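Local coordinates for protein BauA (Acinetobacter baumannii, PDB 6HCP) that serves as the outer-membrane receptor for ferric preacinetobactin and takes up this siderophore-bound iron, probably in a TonB-dependent manner, at residues 82-87 against 138-143; 164-169 against 187-192; 177-182 against 209-214. All coordinates share one frame; numbering follows the deposited sequence.

Contact 1. Residues 82-87 against 138-143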
# COMPACT_ATOMS: atom_id res chain seq x y z
N GLU A 82 21.72 7.84 3.75
CA GLU A 82 20.36 8.38 3.64
C GLU A 82 20.38 9.90 3.54
O GLU A 82 19.39 10.49 3.14
CB GLU A 82 19.51 7.93 4.83
CG GLU A 82 19.16 6.46 4.75
CD GLU A 82 18.27 5.92 5.86
OE1 GLU A 82 17.70 6.72 6.63
OE2 GLU A 82 18.12 4.70 5.91
N VAL A 83 21.52 10.53 3.86
CA VAL A 83 21.70 11.93 3.61
C VAL A 83 22.25 12.16 2.19
O VAL A 83 21.77 13.03 1.47
CB VAL A 83 22.63 12.59 4.65
CG1 VAL A 83 22.76 14.07 4.39
CG2 VAL A 83 22.15 12.34 6.08
N ILE A 84 23.37 11.51 1.86
CA ILE A 84 24.17 11.96 0.70
C ILE A 84 23.71 11.30 -0.61
O ILE A 84 24.03 11.83 -1.68
CB ILE A 84 25.67 11.75 0.93
CG1 ILE A 84 26.05 10.27 1.00
CG2 ILE A 84 26.10 12.53 2.17
CD1 ILE A 84 27.55 10.01 1.06
N ALA A 85 23.04 10.15 -0.55
CA ALA A 85 22.71 9.41 -1.77
C ALA A 85 21.32 9.77 -2.30
O ALA A 85 20.98 9.43 -3.41
CB ALA A 85 22.82 7.92 -1.54
N ALA A 86 20.48 10.39 -1.47
CA ALA A 86 19.04 10.48 -1.82
C ALA A 86 18.86 11.26 -3.14
O ALA A 86 18.10 10.85 -3.99
CB ALA A 86 18.27 11.08 -0.68
N THR A 87 19.55 12.39 -3.29
CA THR A 87 19.34 13.26 -4.44
C THR A 87 20.57 13.39 -5.34
O THR A 87 20.53 14.15 -6.30
CB THR A 87 18.87 14.65 -3.99
OG1 THR A 87 19.81 15.23 -3.08
CG2 THR A 87 17.50 14.56 -3.35
N VAL A 138 26.69 17.86 6.61
CA VAL A 138 27.29 16.70 5.99
C VAL A 138 27.73 17.12 4.59
O VAL A 138 26.89 17.47 3.77
CB VAL A 138 26.31 15.53 5.91
CG1 VAL A 138 26.88 14.40 5.06
CG2 VAL A 138 25.94 15.02 7.29
N GLU A 139 29.06 17.21 4.39
CA GLU A 139 29.64 17.77 3.22
C GLU A 139 30.24 16.66 2.34
O GLU A 139 30.80 15.68 2.84
CB GLU A 139 30.77 18.75 3.58
CG GLU A 139 30.38 19.82 4.58
CD GLU A 139 31.52 20.77 4.93
OE1 GLU A 139 32.71 20.43 4.63
OE2 GLU A 139 31.21 21.87 5.43
N VAL A 140 30.12 16.83 1.03
CA VAL A 140 30.67 15.91 0.06
C VAL A 140 31.53 16.70 -0.92
O VAL A 140 31.08 17.71 -1.49
CB VAL A 140 29.60 15.11 -0.70
CG1 VAL A 140 30.24 14.10 -1.66
CG2 VAL A 140 28.64 14.40 0.23
N LEU A 141 32.74 16.20 -1.16
CA LEU A 141 33.59 16.68 -2.24
C LEU A 141 33.83 15.49 -3.17
O LEU A 141 34.29 14.45 -2.73
CB LEU A 141 34.91 17.20 -1.67
CG LEU A 141 35.84 17.82 -2.73
CD1 LEU A 141 36.68 18.93 -2.14
CD2 LEU A 141 36.72 16.77 -3.38
N LYS A 142 33.43 15.64 -4.43
CA LYS A 142 33.42 14.53 -5.36
C LYS A 142 34.79 14.39 -6.03
O LYS A 142 35.45 15.37 -6.38
CB LYS A 142 32.30 14.68 -6.39
CG LYS A 142 30.91 14.68 -5.75
CD LYS A 142 29.79 14.95 -6.70
CE LYS A 142 28.56 15.50 -6.01
NZ LYS A 142 27.41 15.51 -6.93
N GLY A 143 35.19 13.13 -6.18
CA GLY A 143 36.48 12.77 -6.78
C GLY A 143 37.60 12.76 -5.75
O GLY A 143 37.40 13.11 -4.59

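Contact 2. Residues 164-169 against 187-192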
# COMPACT_ATOMS: atom_id res chain seq x y z
N VAL A 164 30.51 17.83 9.92
CA VAL A 164 30.75 19.02 10.72
C VAL A 164 29.86 18.92 11.96
O VAL A 164 28.64 18.77 11.85
CB VAL A 164 30.43 20.29 9.91
CG1 VAL A 164 30.58 21.56 10.74
CG2 VAL A 164 31.27 20.37 8.64
N THR A 165 30.48 18.94 13.14
CA THR A 165 29.75 18.71 14.38
C THR A 165 28.96 19.96 14.78
O THR A 165 29.18 21.06 14.25
CB THR A 165 30.69 18.28 15.51
OG1 THR A 165 31.67 19.30 15.67
CG2 THR A 165 31.33 16.94 15.24
N LYS A 166 28.02 19.76 15.71
CA LYS A 166 27.16 20.84 16.23
C LYS A 166 27.85 21.53 17.42
O LYS A 166 28.32 20.86 18.35
CB LYS A 166 25.84 20.25 16.75
CG LYS A 166 24.87 19.74 15.70
CD LYS A 166 23.76 18.90 16.32
CE LYS A 166 22.60 18.63 15.38
NZ LYS A 166 21.55 17.81 16.02
N TYR A 167 27.78 22.87 17.43
CA TYR A 167 28.17 23.66 18.60
C TYR A 167 26.99 24.55 19.03
O TYR A 167 26.03 24.77 18.27
CB TYR A 167 29.42 24.47 18.27
CG TYR A 167 30.62 23.64 17.87
CD1 TYR A 167 31.32 22.89 18.80
CD2 TYR A 167 31.01 23.54 16.54
CE1 TYR A 167 32.40 22.10 18.44
CE2 TYR A 167 32.09 22.77 16.16
CZ TYR A 167 32.79 22.04 17.11
OH TYR A 167 33.84 21.26 16.71
N ALA A 168 27.07 25.09 20.25
CA ALA A 168 25.97 25.84 20.85
C ALA A 168 25.75 27.16 20.11
O ALA A 168 26.66 27.96 19.96
CB ALA A 168 26.23 26.08 22.32
N ALA A 169 24.51 27.37 19.67
CA ALA A 169 24.05 28.68 19.21
C ALA A 169 23.95 29.65 20.41
O ALA A 169 23.96 29.24 21.58
CB ALA A 169 22.73 28.54 18.50
N GLY A 187 12.37 5.24 19.18
CA GLY A 187 13.54 5.92 19.69
C GLY A 187 13.24 7.33 20.12
O GLY A 187 12.12 7.85 20.00
N GLY A 188 14.30 7.98 20.61
CA GLY A 188 14.24 9.38 20.90
C GLY A 188 15.60 10.00 20.77
O GLY A 188 16.63 9.31 20.90
N HIS A 189 15.59 11.32 20.63
CA HIS A 189 16.77 12.12 20.44
C HIS A 189 16.59 13.45 21.17
O HIS A 189 15.63 14.18 20.91
CB HIS A 189 16.99 12.34 18.93
CG HIS A 189 18.03 13.36 18.61
ND1 HIS A 189 17.95 14.15 17.48
CD2 HIS A 189 19.20 13.66 19.22
CE1 HIS A 189 19.01 14.95 17.43
NE2 HIS A 189 19.81 14.62 18.46
N VAL A 190 17.53 13.74 22.07
CA VAL A 190 17.60 15.01 22.77
C VAL A 190 18.80 15.80 22.24
O VAL A 190 19.87 15.24 22.04
CB VAL A 190 17.70 14.79 24.29
CG1 VAL A 190 18.14 16.06 25.01
CG2 VAL A 190 16.40 14.26 24.86
N ASP A 191 18.56 17.09 21.97
CA ASP A 191 19.56 18.02 21.49
C ASP A 191 19.46 19.29 22.34
O ASP A 191 18.42 19.94 22.34
CB ASP A 191 19.33 18.34 20.01
CG ASP A 191 20.46 19.13 19.35
OD1 ASP A 191 21.45 19.45 20.06
OD2 ASP A 191 20.36 19.40 18.14
N VAL A 192 20.52 19.59 23.11
CA VAL A 192 20.48 20.74 24.05
C VAL A 192 21.77 21.56 23.90
O VAL A 192 22.86 20.99 23.78
CB VAL A 192 20.31 20.27 25.51
CG1 VAL A 192 19.00 19.52 25.71
CG2 VAL A 192 21.47 19.44 26.00

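Contact 3. Residues 177-182 against 209-214. With EDO (1,2-ethanediol), chain R.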
# COMPACT_ATOMS: atom_id res chain seq x y z
N THR A 177 12.95 14.83 20.23
CA THR A 177 12.33 14.19 19.07
C THR A 177 12.08 12.71 19.40
O THR A 177 12.95 12.02 19.91
CB THR A 177 13.21 14.33 17.82
OG1 THR A 177 13.55 15.69 17.60
CG2 THR A 177 12.54 13.80 16.57
N THR A 178 10.86 12.23 19.14
CA THR A 178 10.59 10.80 19.23
C THR A 178 10.45 10.25 17.81
O THR A 178 10.04 10.97 16.90
CB THR A 178 9.34 10.47 20.06
OG1 THR A 178 8.25 11.16 19.46
CG2 THR A 178 9.51 10.83 21.53
N THR A 179 10.85 8.99 17.64
CA THR A 179 10.92 8.37 16.33
C THR A 179 10.25 7.00 16.37
O THR A 179 10.38 6.22 17.32
CB THR A 179 12.37 8.28 15.78
OG1 THR A 179 13.18 7.39 16.55
CG2 THR A 179 13.06 9.62 15.74
N TYR A 180 9.70 6.66 15.20
CA TYR A 180 9.25 5.34 14.86
C TYR A 180 9.77 5.00 13.45
O TYR A 180 9.79 5.84 12.55
CB TYR A 180 7.71 5.28 14.90
CG TYR A 180 7.09 4.15 14.13
CD1 TYR A 180 6.88 2.91 14.70
CD2 TYR A 180 6.73 4.32 12.81
CE1 TYR A 180 6.32 1.87 13.98
CE2 TYR A 180 6.17 3.29 12.07
CZ TYR A 180 5.94 2.07 12.67
OH TYR A 180 5.40 1.08 11.88
N MET A 181 10.13 3.73 13.28
CA MET A 181 10.36 3.16 11.98
C MET A 181 9.74 1.77 11.96
O MET A 181 9.83 1.03 12.92
CB MET A 181 11.86 3.08 11.65
CG MET A 181 12.14 2.41 10.31
SD MET A 181 13.89 2.60 9.77
CE MET A 181 14.80 1.84 11.11
N SER A 182 9.05 1.45 10.87
CA SER A 182 8.40 0.14 10.75
C SER A 182 9.45 -0.96 10.80
O SER A 182 10.61 -0.73 10.41
CB SER A 182 7.56 0.08 9.50
OG SER A 182 8.34 0.24 8.32
N MET A 209 20.82 9.97 21.75
CA MET A 209 19.86 9.27 20.89
C MET A 209 19.90 7.78 21.23
O MET A 209 20.95 7.20 21.58
CB MET A 209 20.16 9.52 19.42
CG MET A 209 19.29 8.73 18.43
SD MET A 209 19.85 7.03 18.25
CE MET A 209 21.39 7.24 17.34
N TYR A 210 18.71 7.18 21.26
CA TYR A 210 18.58 5.76 21.41
C TYR A 210 17.41 5.32 20.53
O TYR A 210 16.39 5.96 20.54
CB TYR A 210 18.31 5.35 22.87
CG TYR A 210 18.16 3.86 23.08
CD1 TYR A 210 19.23 3.02 22.86
CD2 TYR A 210 16.95 3.27 23.41
CE1 TYR A 210 19.13 1.65 22.98
CE2 TYR A 210 16.82 1.89 23.52
CZ TYR A 210 17.93 1.08 23.34
OH TYR A 210 17.88 -0.29 23.43
N ARG A 211 17.58 4.22 19.80
CA ARG A 211 16.44 3.59 19.18
C ARG A 211 16.67 2.10 19.10
O ARG A 211 17.81 1.62 19.06
CB ARG A 211 16.10 4.25 17.84
CG ARG A 211 17.20 4.23 16.81
CD ARG A 211 16.77 5.01 15.58
NE ARG A 211 17.90 5.06 14.70
CZ ARG A 211 18.73 6.09 14.58
NH1 ARG A 211 19.82 5.95 13.84
NH2 ARG A 211 18.41 7.27 15.09
N ASP A 212 15.56 1.34 19.12
CA ASP A 212 15.67 -0.09 19.15
C ASP A 212 14.33 -0.68 18.70
O ASP A 212 13.27 -0.13 19.00
CB ASP A 212 16.00 -0.57 20.57
CG ASP A 212 16.27 -2.06 20.70
OD1 ASP A 212 17.02 -2.59 19.86
OD2 ASP A 212 15.61 -2.69 21.55
N GLY A 213 14.41 -1.83 18.04
CA GLY A 213 13.25 -2.64 17.72
C GLY A 213 13.30 -3.20 16.32
O GLY A 213 14.21 -2.91 15.53
N ASP A 214 12.25 -3.95 15.98
CA ASP A 214 12.08 -4.59 14.70
C ASP A 214 12.10 -3.56 13.59
O ASP A 214 11.39 -2.56 13.64
CB ASP A 214 10.76 -5.35 14.64
CG ASP A 214 10.72 -6.56 15.54
OD1 ASP A 214 11.79 -7.01 15.96
OD2 ASP A 214 9.63 -7.13 15.68
C1 EDO R . 6.74 9.40 16.89
O1 EDO R . 7.10 8.43 17.88
C2 EDO R . 5.47 8.99 16.16
O2 EDO R . 4.58 8.34 17.06
O HOH W 1 16.00 8.23 16.98

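Contact 1. Residues 82-87 against 138-143
Glu139 OE1 is gripped by two donors, Asn48 N and Asn162 ND2, on the side of strand 135-142 that faces away from the helix, while the flanking Val138 and Val140 turn the other way to meet Val83 and Ile84. The polar bonding thus lies behind the strand, and the contact itself is wholly apolar: four buried branched side chains meet without a hydrogen bond between the two segments. Ile84 CG2 does most of the touching. It enters between the two valines, 3.5 Å from Val138 CG1 and 3.7 Å from Val140 CG2. In both encounters the isoleucine runs at about a right angle to the valine, so a methyl branch is presented to a methyl branch and the chains do not lie alongside. Ile84 CG1 is tucked between the backbone N and the carbonyl carbon (chi1 67°), which leaves CG2 beside the backbone N and directed at the strand. Its CB follows to 4.0 Å from Val140 CG2. Val83 adds a looser flank: its CG1 stands 4.1 Å from Val138 CB and 4.2 Å from Val138 CG1. Val138 is therefore approached by both helix residues, whereas Val140 offers its CG2 branch to Ile84. Lys142, which takes no part, is held by a salt bridge from its NZ to Asp88. Within the plug domain, helix 81-84 is laid over a sheet in which strand 135-142 runs between the antiparallel strands 64-68 and 159-165. Ile72 of helix 69-75 touches both Val83 and Val138, Val161 and Leu163 of strand 159-165 extend the apolar layer, and Ala85 O accepts a hydrogen bond from Lys610 of barrel strand 599-618.

Contact 2. Residues 164-169 against 187-192
Lys166 NZ reaches Asp191 OD2 in a salt bridge of 2.9 Å, joining the chain just beyond strand 159-165 to the second strand of the barrel. The ammonium has two further acceptors: the carbonyl O of Glu133, and Asn207 OD1 through a weak hydrogen bond. The lysine goes out fully extended beyond CG, and the aspartate comes from the opposite direction, its CG anti to the backbone N (chi1 -171°). The hydrogen bond does not lie in the carboxylate plane; NZ stands above it, 55° out. Lys166 CE comes within 3.6 Å of the same OD2, so the end of the chain leans on the oxygen that its nitrogen holds. The other carboxylate oxygen, OD1, makes a salt bridge with Arg205 NE. Asp191 is thus shared between two cations, which in this buried setting probably keeps it ionised. His189 closes the group from the edge of its ring, with CE1 4.1 Å from Lys166 NZ and the ammonium near the ring plane. Its NE2 is hydrogen-bonded to Asn207 OD1, the atom that also receives the weak lysine bond, so one amide oxygen serves both side chains. Arginines also serve two backbone carbonyls next to the lysine, Tyr167 O by Arg205 NH1 and Ala168 O by Arg195 NH2. His189 and Asp191 project from strand 184-196 toward the plug, and Asp191 is packed against Phe173 of strand 173-181 and Asn207 of strand 202-212. On the plug side, Lys166 continues from strand 159-165, its backbone hydrogen-bonded to Met134 just ahead of strand 135-142.

Contact 3. Residues 177-182 against 209-214
Thr179 and Arg211 both place their first branch between the backbone N and the carbonyl carbon, at chi1 66° for the threonine OG1 and 59° for the arginine CG. These turns bring the two side chains toward each other, and Arg211 runs on extended as far as NE, its CD 4.4 Å from Thr179 OG1. Water 1 bridges them. It lies 3.0 Å from Thr179 OG1 and accepts a hydrogen bond of 3.2 Å from Arg211 NH2, at the guanidinium edge and in its plane. That group's main partners belong to the plug: NH2 forms a salt bridge with Glu133 OE2, and NH1 bonds Ser131 OG. Strands 173-181 and 202-212 both pair antiparallel with strand 184-196, which lies between them in the barrel wall, so they run the same way, the touching parts 12° apart, and meet across it. Thr178 OG1 accepts a weak hydrogen bond from O1 of a 1,2-ethanediol, probably from the crystallisation liquor, and Tyr180 packs on Leu652 of the second subunit. Arginine and threonine are thus coupled through a solvent molecule, and the charge of Arg211, balanced by Glu133, probably ties this part of the barrel wall electrostatically to the plug.

Contact 1 closes before the other two open, whereas contacts 2 and 3 interleave along the chain. Contact 1 lies inside the plug, its centre about 21 Å from that of contact 2 and about 24 Å from that of contact 3; contacts 2 and 3 are about 17 Å apart, centre to centre. Plug strands 135-142 and 159-165, side by side in one sheet, lead from contact 1 to contact 2. Barrel strand 184-196 then runs antiparallel between strands 173-181 and 202-212, the two bridged by contact 3, and Gly187 packs against Arg211. Together the three contacts span plug core, plug-barrel junction and barrel wall, the architecture of TonB-dependent receptors.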